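PDB 4XHC: alpha-L-rhamnosidase from Klebsiella oxytoca, which probably hydrolyses terminal, non-reducing alpha-L-rhamnose residues from rhamnose-containing glycosides. Local coordinates for residues Leu126-Leu132 against Tyr171-Lys177; Val104-Leu110 against Glu164-Arg170; Ala49-His55 against Glu195-Ser201. All blocks are in the same frame, centred on the assembly; numbering follows the deposited sequence.

In the fold
All three interactions belong to one beta-sandwich. Interaction 1 joins strands 122-129 and 175-182 of the six-stranded sheet and adds short strand 171-173, which pairs with 102-104; interactions 2 and 3 share the four-stranded sheet, their centres about 11 Å apart. Interactions 1 and 2, with centres about 13 Å apart, meet through Leu-107 and Leu-167, which pack against Leu-126, and through a probable hydrogen bond from Gly-105 N to Tyr-171 O (2.9 Å). Phe-173 of interaction 1 touches Val-196 of interaction 3. The bound rhamnose lies about 12 Å from the side chain of Glu-130, whose partner Lys-240 precedes the pocket residue Arg-241; Arg-170 pairs with Glu-236, beside pocket residue Asp-237.

Interaction 1 of 3, residues Leu126-Leu132 against Tyr171-Lys177; sequences LTFGETL and YCFRYLK
The carbonyl oxygen of Gly-129 is gripped by two successive backbone amides, Arg-174 N at 2.8 Å and Tyr-175 N at 3.0 Å. This is a classic beta bulge, set where the chain turns a corner at Arg-174 between two strands of the N-terminal beta-sandwich. Beyond it, strands 122-129 and 175-182 run antiparallel: Gly-129 N bonds to Tyr-175 O, and Thr-127 pairs with Lys-177 in both directions. Glycine suits the position because the Thr-131 carbonyl oxygen lies where a side chain would begin.

On the face of the ladder that carries Phe-128 and Leu-176, Phe-128 is the middle of an aromatic cluster. With CG anti to its carbonyl carbon (chi1 -60°), its ring slides between two covers. Tyr-171 stacks face to face on one side, centroids 3.9 Å apart and planes only 8° from parallel; on the opposite face Leu-176 CD1 makes a CH-pi contact, off-centre. Phe-173 meets the same ring in an edge-to-face pair: Phe-128 turns an edge, with CD2 leading, toward the Phe-173 face, with centroids 5.2 Å apart and planes at 65°. Flat aromatic rings thus fill a buried corner where the strands splay.

The charged ends are paired beyond the two segments. Glu-130 OE1 takes a salt bridge from Lys-240 and a hydrogen bond from Tyr-526 N, while the extended Arg-174 pairs with Asp-98 and Asp-502. The aliphatic part of Arg-174 is useful too, for its CG lies over one face of the Tyr-175 ring, and Leu-132 CD1 covers the opposite face, 4.2 Å from the ring centroid.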
loop_
_atom_site.group_PDB
_atom_site.type_symbol
_atom_site.label_atom_id
_atom_site.label_comp_id
_atom_site.label_asym_id
_atom_site.label_seq_id
_atom_site.Cartn_x
_atom_site.Cartn_y
_atom_site.Cartn_z
ATOM N N LEU A 126 -5.246 -6.610 -1.752
ATOM C CA LEU A 126 -4.829 -7.864 -2.368
ATOM C C LEU A 126 -4.123 -8.749 -1.359
ATOM O O LEU A 126 -3.356 -8.264 -0.535
ATOM C CB LEU A 126 -3.886 -7.590 -3.532
ATOM C CG LEU A 126 -4.341 -6.576 -4.580
ATOM C CD1 LEU A 126 -3.349 -6.566 -5.720
ATOM C CD2 LEU A 126 -5.728 -6.896 -5.108
ATOM N N THR A 127 -4.391 -10.049 -1.421
ATOM C CA THR A 127 -3.746 -11.028 -0.538
ATOM C C THR A 127 -3.301 -12.225 -1.365
ATOM O O THR A 127 -4.059 -12.729 -2.194
ATOM C CB THR A 127 -4.699 -11.474 0.574
ATOM O OG1 THR A 127 -5.310 -10.326 1.147
ATOM C CG2 THR A 127 -3.967 -12.204 1.662
ATOM N N PHE A 128 -2.066 -12.661 -1.148
ATOM C CA PHE A 128 -1.451 -13.702 -1.956
ATOM C C PHE A 128 -1.133 -14.920 -1.109
ATOM O O PHE A 128 -0.588 -14.786 -0.009
ATOM C CB PHE A 128 -0.137 -13.196 -2.521
ATOM C CG PHE A 128 -0.261 -11.979 -3.385
ATOM C CD1 PHE A 128 -0.295 -10.711 -2.816
ATOM C CD2 PHE A 128 -0.289 -12.095 -4.769
ATOM C CE1 PHE A 128 -0.375 -9.580 -3.616
ATOM C CE2 PHE A 128 -0.384 -10.971 -5.568
ATOM C CZ PHE A 128 -0.420 -9.711 -4.994
ATOM N N GLY A 129 -1.411 -16.109 -1.629
ATOM C CA GLY A 129 -1.120 -17.336 -0.893
ATOM C C GLY A 129 -0.581 -18.471 -1.738
ATOM O O GLY A 129 -1.016 -18.669 -2.866
ATOM N N GLU A 130 0.366 -19.220 -1.184
ATOM C CA GLU A 130 0.823 -20.443 -1.817
ATOM C C GLU A 130 -0.210 -21.555 -1.624
ATOM O O GLU A 130 -0.373 -22.411 -2.495
ATOM C CB GLU A 130 2.173 -20.885 -1.241
ATOM C CG GLU A 130 3.327 -19.907 -1.423
ATOM C CD GLU A 130 4.610 -20.423 -0.784
ATOM O OE1 GLU A 130 4.647 -20.533 0.461
ATOM O OE2 GLU A 130 5.586 -20.725 -1.501
ATOM N N THR A 131 -0.881 -21.557 -0.471
ATOM C CA THR A 131 -2.022 -22.451 -0.228
ATOM C C THR A 131 -3.318 -21.656 -0.132
ATOM O O THR A 131 -3.301 -20.444 0.067
ATOM C CB THR A 131 -1.869 -23.249 1.077
ATOM O OG1 THR A 131 -1.801 -22.355 2.208
ATOM C CG2 THR A 131 -0.627 -24.088 1.025
ATOM N N LEU A 132 -4.447 -22.341 -0.255
ATOM C CA LEU A 132 -5.731 -21.680 -0.111
ATOM C C LEU A 132 -5.879 -21.089 1.287
ATOM O O LEU A 132 -6.416 -19.996 1.444
ATOM C CB LEU A 132 -6.874 -22.649 -0.394
ATOM C CG LEU A 132 -8.288 -22.056 -0.394
ATOM C CD1 LEU A 132 -8.410 -20.915 -1.393
ATOM C CD2 LEU A 132 -9.316 -23.145 -0.676
ATOM N N TYR A 171 5.973 -11.530 -5.862
ATOM C CA TYR A 171 5.150 -12.365 -5.000
ATOM C C TYR A 171 5.297 -13.828 -5.406
ATOM O O TYR A 171 5.650 -14.130 -6.543
ATOM C CB TYR A 171 3.677 -11.927 -5.073
ATOM C CG TYR A 171 3.440 -10.498 -4.622
ATOM C CD1 TYR A 171 3.464 -10.159 -3.275
ATOM C CD2 TYR A 171 3.199 -9.482 -5.549
ATOM C CE1 TYR A 171 3.262 -8.849 -2.862
ATOM C CE2 TYR A 171 2.988 -8.169 -5.147
ATOM C CZ TYR A 171 3.020 -7.855 -3.803
ATOM O OH TYR A 171 2.820 -6.555 -3.395
ATOM N N CYS A 172 5.035 -14.724 -4.460
ATOM C CA CYS A 172 5.090 -16.157 -4.692
ATOM C C CYS A 172 3.757 -16.714 -4.281
ATOM O O CYS A 172 3.405 -16.655 -3.115
ATOM C CB CYS A 172 6.188 -16.779 -3.843
ATOM S SG CYS A 172 6.257 -18.581 -3.929
ATOM N N PHE A 173 2.994 -17.237 -5.225
ATOM C CA PHE A 173 1.616 -17.590 -4.920
ATOM C C PHE A 173 0.967 -18.524 -5.923
ATOM O O PHE A 173 1.420 -18.670 -7.051
ATOM C CB PHE A 173 0.766 -16.315 -4.828
ATOM C CG PHE A 173 0.677 -15.550 -6.122
ATOM C CD1 PHE A 173 1.707 -14.709 -6.518
ATOM C CD2 PHE A 173 -0.430 -15.673 -6.944
ATOM C CE1 PHE A 173 1.640 -14.006 -7.711
ATOM C CE2 PHE A 173 -0.505 -14.972 -8.134
ATOM C CZ PHE A 173 0.530 -14.137 -8.517
ATOM N N ARG A 174 -0.115 -19.149 -5.477
ATOM C CA ARG A 174 -1.081 -19.757 -6.369
ATOM C C ARG A 174 -2.445 -19.029 -6.347
ATOM O O ARG A 174 -3.076 -18.862 -7.395
ATOM C CB ARG A 174 -1.276 -21.222 -6.021
ATOM C CG ARG A 174 -2.394 -21.820 -6.840
ATOM C CD ARG A 174 -2.414 -23.324 -6.849
ATOM N NE ARG A 174 -3.670 -23.765 -7.436
ATOM C CZ ARG A 174 -3.987 -25.027 -7.671
ATOM N NH1 ARG A 174 -3.132 -26.001 -7.395
ATOM N NH2 ARG A 174 -5.162 -25.306 -8.199
ATOM N N TYR A 175 -2.905 -18.628 -5.158
ATOM C CA TYR A 175 -4.196 -17.952 -5.017
ATOM C C TYR A 175 -4.001 -16.469 -4.758
ATOM O O TYR A 175 -3.022 -16.062 -4.116
ATOM C CB TYR A 175 -5.036 -18.580 -3.898
ATOM C CG TYR A 175 -5.282 -20.043 -4.118
ATOM C CD1 TYR A 175 -6.337 -20.492 -4.908
ATOM C CD2 TYR A 175 -4.431 -20.991 -3.560
ATOM C CE1 TYR A 175 -6.546 -21.847 -5.121
ATOM C CE2 TYR A 175 -4.624 -22.346 -3.771
ATOM C CZ TYR A 175 -5.681 -22.765 -4.545
ATOM O OH TYR A 175 -5.843 -24.110 -4.734
ATOM N N LEU A 176 -4.944 -15.680 -5.270
ATOM C CA LEU A 176 -4.966 -14.239 -5.093
ATOM C C LEU A 176 -6.372 -13.801 -4.685
ATOM O O LEU A 176 -7.322 -13.990 -5.426
ATOM C CB LEU A 176 -4.572 -13.542 -6.395
ATOM C CG LEU A 176 -4.886 -12.043 -6.470
ATOM C CD1 LEU A 176 -4.138 -11.287 -5.382
ATOM C CD2 LEU A 176 -4.544 -11.480 -7.836
ATOM N N LYS A 177 -6.492 -13.197 -3.509
ATOM C CA LYS A 177 -7.755 -12.628 -3.079
ATOM C C LYS A 177 -7.770 -11.165 -3.431
ATOM O O LYS A 177 -6.806 -10.461 -3.164
ATOM C CB LYS A 177 -7.925 -12.774 -1.578
ATOM C CG LYS A 177 -9.230 -12.209 -1.040
ATOM C CD LYS A 177 -9.478 -12.700 0.376
ATOM C CE LYS A 177 -10.631 -11.955 1.010
ATOM N NZ LYS A 177 -10.781 -12.365 2.427
#

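Interaction 2 of 3, residues Val104-Leu110 against Glu164-Arg170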
loop_
_atom_site.group_PDB
_atom_site.type_symbol
_atom_site.label_atom_id
_atom_site.label_comp_id
_atom_site.label_asym_id
_atom_site.label_seq_id
_atom_site.Cartn_x
_atom_site.Cartn_y
_atom_site.Cartn_z
ATOM N N VAL A 104 6.100 -17.528 -9.259
ATOM C CA VAL A 104 6.924 -16.514 -8.637
ATOM C C VAL A 104 7.022 -15.393 -9.633
ATOM O O VAL A 104 7.506 -15.609 -10.739
ATOM C CB VAL A 104 8.345 -17.029 -8.396
ATOM C CG1 VAL A 104 9.182 -15.964 -7.706
ATOM C CG2 VAL A 104 8.302 -18.318 -7.595
ATOM N N GLY A 105 6.586 -14.196 -9.269
ATOM C CA GLY A 105 6.647 -13.109 -10.226
ATOM C C GLY A 105 5.856 -11.862 -9.899
ATOM O O GLY A 105 5.562 -11.574 -8.745
ATOM N N TYR A 106 5.503 -11.129 -10.947
ATOM C CA TYR A 106 4.950 -9.799 -10.804
ATOM C C TYR A 106 3.529 -9.763 -11.336
ATOM O O TYR A 106 3.259 -10.292 -12.412
ATOM C CB TYR A 106 5.862 -8.819 -11.539
ATOM C CG TYR A 106 7.272 -8.850 -10.983
ATOM C CD1 TYR A 106 8.241 -9.713 -11.509
ATOM C CD2 TYR A 106 7.628 -8.048 -9.893
ATOM C CE1 TYR A 106 9.526 -9.761 -10.983
ATOM C CE2 TYR A 106 8.915 -8.083 -9.368
ATOM C CZ TYR A 106 9.857 -8.938 -9.914
ATOM O OH TYR A 106 11.119 -8.967 -9.380
ATOM N N LEU A 107 2.625 -9.155 -10.569
ATOM C CA LEU A 107 1.205 -9.053 -10.943
ATOM C C LEU A 107 0.900 -7.850 -11.865
ATOM O O LEU A 107 1.378 -6.738 -11.631
ATOM C CB LEU A 107 0.348 -8.959 -9.683
ATOM C CG LEU A 107 -1.163 -9.129 -9.866
ATOM C CD1 LEU A 107 -1.530 -10.558 -10.228
ATOM C CD2 LEU A 107 -1.903 -8.716 -8.602
ATOM N N HIS A 108 0.108 -8.097 -12.910
ATOM C CA HIS A 108 -0.344 -7.067 -13.852
ATOM C C HIS A 108 -1.851 -7.196 -13.968
ATOM O O HIS A 108 -2.347 -8.305 -14.112
ATOM C CB HIS A 108 0.321 -7.284 -15.225
ATOM C CG HIS A 108 -0.190 -6.387 -16.320
ATOM N ND1 HIS A 108 -0.676 -6.876 -17.514
ATOM C CD2 HIS A 108 -0.254 -5.039 -16.419
ATOM C CE1 HIS A 108 -1.034 -5.871 -18.293
ATOM N NE2 HIS A 108 -0.786 -4.745 -17.653
ATOM N N PHE A 109 -2.584 -6.087 -13.881
ATOM C CA PHE A 109 -4.026 -6.100 -14.188
ATOM C C PHE A 109 -4.544 -4.763 -14.713
ATOM O O PHE A 109 -3.935 -3.723 -14.497
ATOM C CB PHE A 109 -4.854 -6.559 -12.979
ATOM C CG PHE A 109 -4.806 -5.619 -11.809
ATOM C CD1 PHE A 109 -5.591 -4.474 -11.788
ATOM C CD2 PHE A 109 -3.986 -5.885 -10.726
ATOM C CE1 PHE A 109 -5.545 -3.602 -10.716
ATOM C CE2 PHE A 109 -3.932 -5.020 -9.652
ATOM C CZ PHE A 109 -4.710 -3.875 -9.644
ATOM N N LEU A 110 -5.659 -4.814 -15.431
ATOM C CA LEU A 110 -6.346 -3.618 -15.900
ATOM C C LEU A 110 -7.706 -3.578 -15.248
ATOM O O LEU A 110 -8.343 -4.613 -15.085
ATOM C CB LEU A 110 -6.551 -3.640 -17.424
ATOM C CG LEU A 110 -5.373 -3.765 -18.395
ATOM C CD1 LEU A 110 -5.863 -3.438 -19.803
ATOM C CD2 LEU A 110 -4.215 -2.859 -18.019
ATOM N N GLU A 164 -4.022 0.931 -15.400
ATOM C CA GLU A 164 -3.146 -0.183 -15.764
ATOM C C GLU A 164 -2.124 -0.328 -14.655
ATOM O O GLU A 164 -1.342 0.578 -14.437
ATOM C CB GLU A 164 -2.455 0.095 -17.104
ATOM C CG GLU A 164 -1.413 -0.949 -17.512
ATOM C CD GLU A 164 -1.277 -1.138 -19.027
ATOM O OE1 GLU A 164 -1.687 -0.249 -19.808
ATOM O OE2 GLU A 164 -0.754 -2.196 -19.439
ATOM N N ILE A 165 -2.142 -1.453 -13.949
ATOM C CA ILE A 165 -1.310 -1.633 -12.754
ATOM C C ILE A 165 -0.284 -2.762 -12.886
ATOM O O ILE A 165 -0.636 -3.895 -13.191
ATOM C CB ILE A 165 -2.190 -1.906 -11.516
ATOM C CG1 ILE A 165 -3.085 -0.694 -11.214
ATOM C CG2 ILE A 165 -1.329 -2.256 -10.304
ATOM C CD1 ILE A 165 -2.334 0.616 -11.007
ATOM N N ASP A 166 0.985 -2.428 -12.652
ATOM C CA ASP A 166 2.072 -3.406 -12.583
ATOM C C ASP A 166 2.719 -3.258 -11.216
ATOM O O ASP A 166 3.461 -2.312 -10.981
ATOM C CB ASP A 166 3.123 -3.143 -13.664
ATOM C CG ASP A 166 2.656 -3.532 -15.062
ATOM O OD1 ASP A 166 2.667 -4.739 -15.386
ATOM O OD2 ASP A 166 2.307 -2.629 -15.857
ATOM N N LEU A 167 2.430 -4.178 -10.305
ATOM C CA LEU A 167 2.963 -4.097 -8.942
ATOM C C LEU A 167 4.468 -4.360 -8.911
ATOM O O LEU A 167 4.943 -5.288 -9.560
ATOM C CB LEU A 167 2.237 -5.080 -8.021
ATOM C CG LEU A 167 0.767 -4.753 -7.753
ATOM C CD1 LEU A 167 0.116 -5.832 -6.905
ATOM C CD2 LEU A 167 0.635 -3.403 -7.069
ATOM N N PRO A 168 5.223 -3.549 -8.144
ATOM C CA PRO A 168 6.693 -3.651 -8.167
ATOM C C PRO A 168 7.290 -4.820 -7.352
ATOM O O PRO A 168 8.378 -5.288 -7.690
ATOM C CB PRO A 168 7.146 -2.301 -7.601
ATOM C CG PRO A 168 6.019 -1.861 -6.719
ATOM C CD PRO A 168 4.754 -2.521 -7.193
ATOM N N ARG A 169 6.603 -5.285 -6.307
ATOM C CA ARG A 169 7.130 -6.375 -5.479
ATOM C C ARG A 169 6.917 -7.751 -6.119
ATOM O O ARG A 169 5.915 -7.995 -6.785
ATOM C CB ARG A 169 6.506 -6.355 -4.085
ATOM C CG ARG A 169 6.891 -5.143 -3.253
ATOM C CD ARG A 169 6.406 -5.296 -1.817
ATOM N NE ARG A 169 7.187 -6.294 -1.081
ATOM C CZ ARG A 169 6.692 -7.189 -0.219
ATOM N NH1 ARG A 169 5.383 -7.262 0.040
ATOM N NH2 ARG A 169 7.520 -8.030 0.386
ATOM N N ARG A 170 7.874 -8.647 -5.900
ATOM C CA ARG A 170 7.791 -10.016 -6.394
ATOM C C ARG A 170 7.028 -10.883 -5.404
ATOM O O ARG A 170 7.386 -10.966 -4.251
ATOM C CB ARG A 170 9.196 -10.585 -6.594
ATOM C CG ARG A 170 9.230 -11.841 -7.449
ATOM C CD ARG A 170 10.567 -12.542 -7.337
ATOM N NE ARG A 170 10.702 -13.225 -6.064
ATOM C CZ ARG A 170 11.804 -13.839 -5.656
ATOM N NH1 ARG A 170 12.897 -13.849 -6.420
ATOM N NH2 ARG A 170 11.813 -14.451 -4.476
HETATM O O HOH W 1 3.768 -7.805 -8.570
#
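Phe-109 and Ile-165 form a hydrogen-bonded pair between antiparallel strands 106-110 and 164-166, neighbours in the four-stranded sheet of the N-terminal beta-sandwich, Ile-165 N reaching Phe-109 O at 2.9 Å and Phe-109 N reaching Ile-165 O at 3.0 Å. Two residues along, past the non-hydrogen-bonded pair His-108/Asp-166, Leu-167 N bonds to Leu-107 O. There a water takes over, accepting from Leu-107 N at 2.7 Å and donating to the carbonyls of Leu-167 and Arg-169.

The polar side-chain bond joins His-108 NE2 to Glu-164 OE2, 3.1 Å long. The carboxylate oxygen lies close to the imidazole plane and is met on its anti side. Because ND1 binds Glu-195 OE2, the ring is held at both nitrogens, and the surrounding carboxylates would tend to favour its protonated form. Asp-166 adds to that field, its carboxylate only 5° from parallel with the imidazole.

The other face looks into the sandwich interior. Ile-165 CB sits over the Phe-109 ring, 3.9 Å from its centroid, a branched carbon suited to a flat surface, while Leu-107 CD2 and Leu-167 CD1 meet alongside. Where the strands end, on the side of His-108, Arg-170 CG lies over the Tyr-106 ring; Val-104 CG1 covers one face of the guanidinium, which itself bridges to Glu-236.

Strand 187-200 continues the sheet beyond 106-115, and 163-166 is outermost within the chain. Leu-107 and Leu-167 face strand 122-129 of the opposing sheet, Phe-109 and Ile-165 face strand 153-158, and Arg-169 reaches Asp-159 of the second subunit.

Interaction 3 of 3, residues Ala49-His55 against Glu195-Ser201; sequences ALSRQAH and EVNAVTS
Strands 51-55 and 195-200 run antiparallel, the axes of these short segments at 152°, with Ser-51/Thr-200, Gln-53/Ala-198 and His-55/Val-196 as hydrogen-bonded pairs. The first strand is an outermost one of the four-stranded sheet in the N-terminal beta-sandwich. Binding is firm at the His-55 end, where His-55 N reaches Val-196 O at 2.8 Å and the return bond is present too. Toward Ser-51 the ladder slackens: Ser-51 N still bonds to Thr-200 O at 3.0 Å, but the reverse bond is weak. Ser-51 OG, turned between its backbone N and carbonyl carbon (chi1 81°), adds a second, weak link to Thr-200 O.

On the face with Arg-52, the long side chain crosses Asn-197, guanidinium and amide planes 32° apart, and its NH2 packs on Tyr-106. The Ala-54 methyl lies beside Glu-195 OE1 and Asn-197 ND2. The other face carries Val-196, whose CG1 meets His-55 CB at 4.0 Å; both residues also touch Tyr-103.

At the strand's end the sheet joins its surroundings. Thr-200 OG1 binds Gln-228 O on helix 214-230 and Ser-201 OG binds Gln-232 O, so hydroxyl side chains tie strand to helix and following loop. Back on the sheet, Ala-198 CB lies at the edge of the His-55 imidazole, near its plane and 4.2 Å from ND1.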
loop_
_atom_site.group_PDB
_atom_site.type_symbol
_atom_site.label_atom_id
_atom_site.label_comp_id
_atom_site.label_asym_id
_atom_site.label_seq_id
_atom_site.Cartn_x
_atom_site.Cartn_y
_atom_site.Cartn_z
ATOM N N ALA A 49 20.857 -14.076 -16.201
ATOM C CA ALA A 49 19.710 -13.338 -16.715
ATOM C C ALA A 49 18.433 -14.080 -16.309
ATOM O O ALA A 49 18.414 -15.313 -16.245
ATOM C CB ALA A 49 19.800 -13.197 -18.228
ATOM N N LEU A 50 17.382 -13.319 -16.015
ATOM C CA LEU A 50 16.096 -13.889 -15.651
ATOM C C LEU A 50 15.174 -13.896 -16.855
ATOM O O LEU A 50 15.100 -12.920 -17.582
ATOM C CB LEU A 50 15.458 -13.064 -14.541
ATOM C CG LEU A 50 16.203 -13.019 -13.212
ATOM C CD1 LEU A 50 15.579 -11.990 -12.273
ATOM C CD2 LEU A 50 16.200 -14.404 -12.583
ATOM N N SER A 51 14.485 -15.003 -17.080
ATOM C CA SER A 51 13.461 -15.053 -18.112
ATOM C C SER A 51 12.120 -14.688 -17.487
ATOM O O SER A 51 11.776 -15.171 -16.414
ATOM C CB SER A 51 13.397 -16.443 -18.751
ATOM O OG SER A 51 12.652 -17.339 -17.945
ATOM N N ARG A 52 11.364 -13.848 -18.182
ATOM C CA ARG A 52 10.075 -13.345 -17.713
ATOM C C ARG A 52 9.010 -13.875 -18.674
ATOM O O ARG A 52 9.194 -13.811 -19.880
ATOM C CB ARG A 52 10.133 -11.805 -17.670
ATOM C CG ARG A 52 8.810 -11.049 -17.541
ATOM C CD ARG A 52 9.033 -9.534 -17.438
ATOM N NE ARG A 52 9.759 -9.179 -16.206
ATOM C CZ ARG A 52 9.291 -8.426 -15.199
ATOM N NH1 ARG A 52 8.073 -7.875 -15.236
ATOM N NH2 ARG A 52 10.068 -8.206 -14.137
ATOM N N GLN A 53 7.915 -14.422 -18.151
ATOM C CA GLN A 53 6.895 -15.056 -18.997
ATOM C C GLN A 53 5.474 -14.951 -18.424
ATOM O O GLN A 53 5.223 -15.387 -17.300
ATOM C CB GLN A 53 7.264 -16.518 -19.201
ATOM C CG GLN A 53 6.260 -17.305 -20.021
ATOM C CD GLN A 53 6.867 -18.544 -20.656
ATOM O OE1 GLN A 53 7.890 -19.067 -20.201
ATOM N NE2 GLN A 53 6.237 -19.019 -21.723
ATOM N N ALA A 54 4.549 -14.400 -19.213
ATOM C CA ALA A 54 3.167 -14.126 -18.761
ATOM C C ALA A 54 2.283 -15.377 -18.639
ATOM O O ALA A 54 2.381 -16.296 -19.445
ATOM C CB ALA A 54 2.503 -13.124 -19.692
ATOM N N HIS A 55 1.410 -15.395 -17.635
ATOM C CA HIS A 55 0.459 -16.490 -17.448
ATOM C C HIS A 55 -0.880 -15.977 -16.937
ATOM O O HIS A 55 -0.920 -15.232 -15.960
ATOM C CB HIS A 55 0.995 -17.496 -16.439
ATOM C CG HIS A 55 1.999 -18.443 -17.006
ATOM N ND1 HIS A 55 3.347 -18.347 -16.734
ATOM C CD2 HIS A 55 1.852 -19.510 -17.822
ATOM C CE1 HIS A 55 3.989 -19.319 -17.354
ATOM N NE2 HIS A 55 3.106 -20.037 -18.023
ATOM N N GLU A 195 -3.001 -11.009 -15.027
ATOM C CA GLU A 195 -1.961 -11.981 -15.337
ATOM C C GLU A 195 -0.789 -11.863 -14.376
ATOM O O GLU A 195 -0.627 -10.848 -13.703
ATOM C CB GLU A 195 -1.489 -11.838 -16.792
ATOM C CG GLU A 195 -0.782 -10.530 -17.122
ATOM C CD GLU A 195 -0.326 -10.444 -18.580
ATOM O OE1 GLU A 195 -0.740 -11.293 -19.403
ATOM O OE2 GLU A 195 0.453 -9.518 -18.907
ATOM N N VAL A 196 0.005 -12.929 -14.310
ATOM C CA VAL A 196 1.270 -12.941 -13.568
ATOM C C VAL A 196 2.434 -13.095 -14.539
ATOM O O VAL A 196 2.386 -13.929 -15.443
ATOM C CB VAL A 196 1.310 -14.040 -12.477
ATOM C CG1 VAL A 196 1.268 -15.440 -13.066
ATOM C CG2 VAL A 196 2.541 -13.878 -11.609
ATOM N N ASN A 197 3.446 -12.250 -14.373
ATOM C CA ASN A 197 4.694 -12.343 -15.131
ATOM C C ASN A 197 5.709 -13.156 -14.327
ATOM O O ASN A 197 6.338 -12.634 -13.410
ATOM C CB ASN A 197 5.254 -10.943 -15.427
ATOM C CG ASN A 197 4.495 -10.212 -16.515
ATOM O OD1 ASN A 197 3.618 -9.394 -16.242
ATOM N ND2 ASN A 197 4.840 -10.497 -17.762
ATOM N N ALA A 198 5.856 -14.436 -14.662
ATOM C CA ALA A 198 6.669 -15.364 -13.861
ATOM C C ALA A 198 8.148 -15.314 -14.238
ATOM O O ALA A 198 8.500 -15.178 -15.412
ATOM C CB ALA A 198 6.147 -16.782 -14.010
ATOM N N VAL A 199 9.009 -15.441 -13.235
ATOM C CA VAL A 199 10.448 -15.342 -13.439
ATOM C C VAL A 199 11.188 -16.551 -12.895
ATOM O O VAL A 199 10.746 -17.183 -11.937
ATOM C CB VAL A 199 11.052 -14.060 -12.795
ATOM C CG1 VAL A 199 10.573 -12.818 -13.529
ATOM C CG2 VAL A 199 10.739 -13.972 -11.297
ATOM N N THR A 200 12.343 -16.812 -13.501
ATOM C CA THR A 200 13.255 -17.884 -13.114
ATOM C C THR A 200 14.534 -17.728 -13.934
ATOM O O THR A 200 14.518 -17.115 -15.003
ATOM C CB THR A 200 12.644 -19.288 -13.369
ATOM O OG1 THR A 200 13.551 -20.311 -12.933
ATOM C CG2 THR A 200 12.328 -19.496 -14.855
ATOM N N SER A 201 15.636 -18.276 -13.428
ATOM C CA SER A 201 16.871 -18.375 -14.194
ATOM C C SER A 201 17.002 -19.763 -14.796
ATOM O O SER A 201 17.960 -20.030 -15.507
ATOM C CB SER A 201 18.082 -18.088 -13.316
ATOM O OG SER A 201 18.167 -19.026 -12.262
#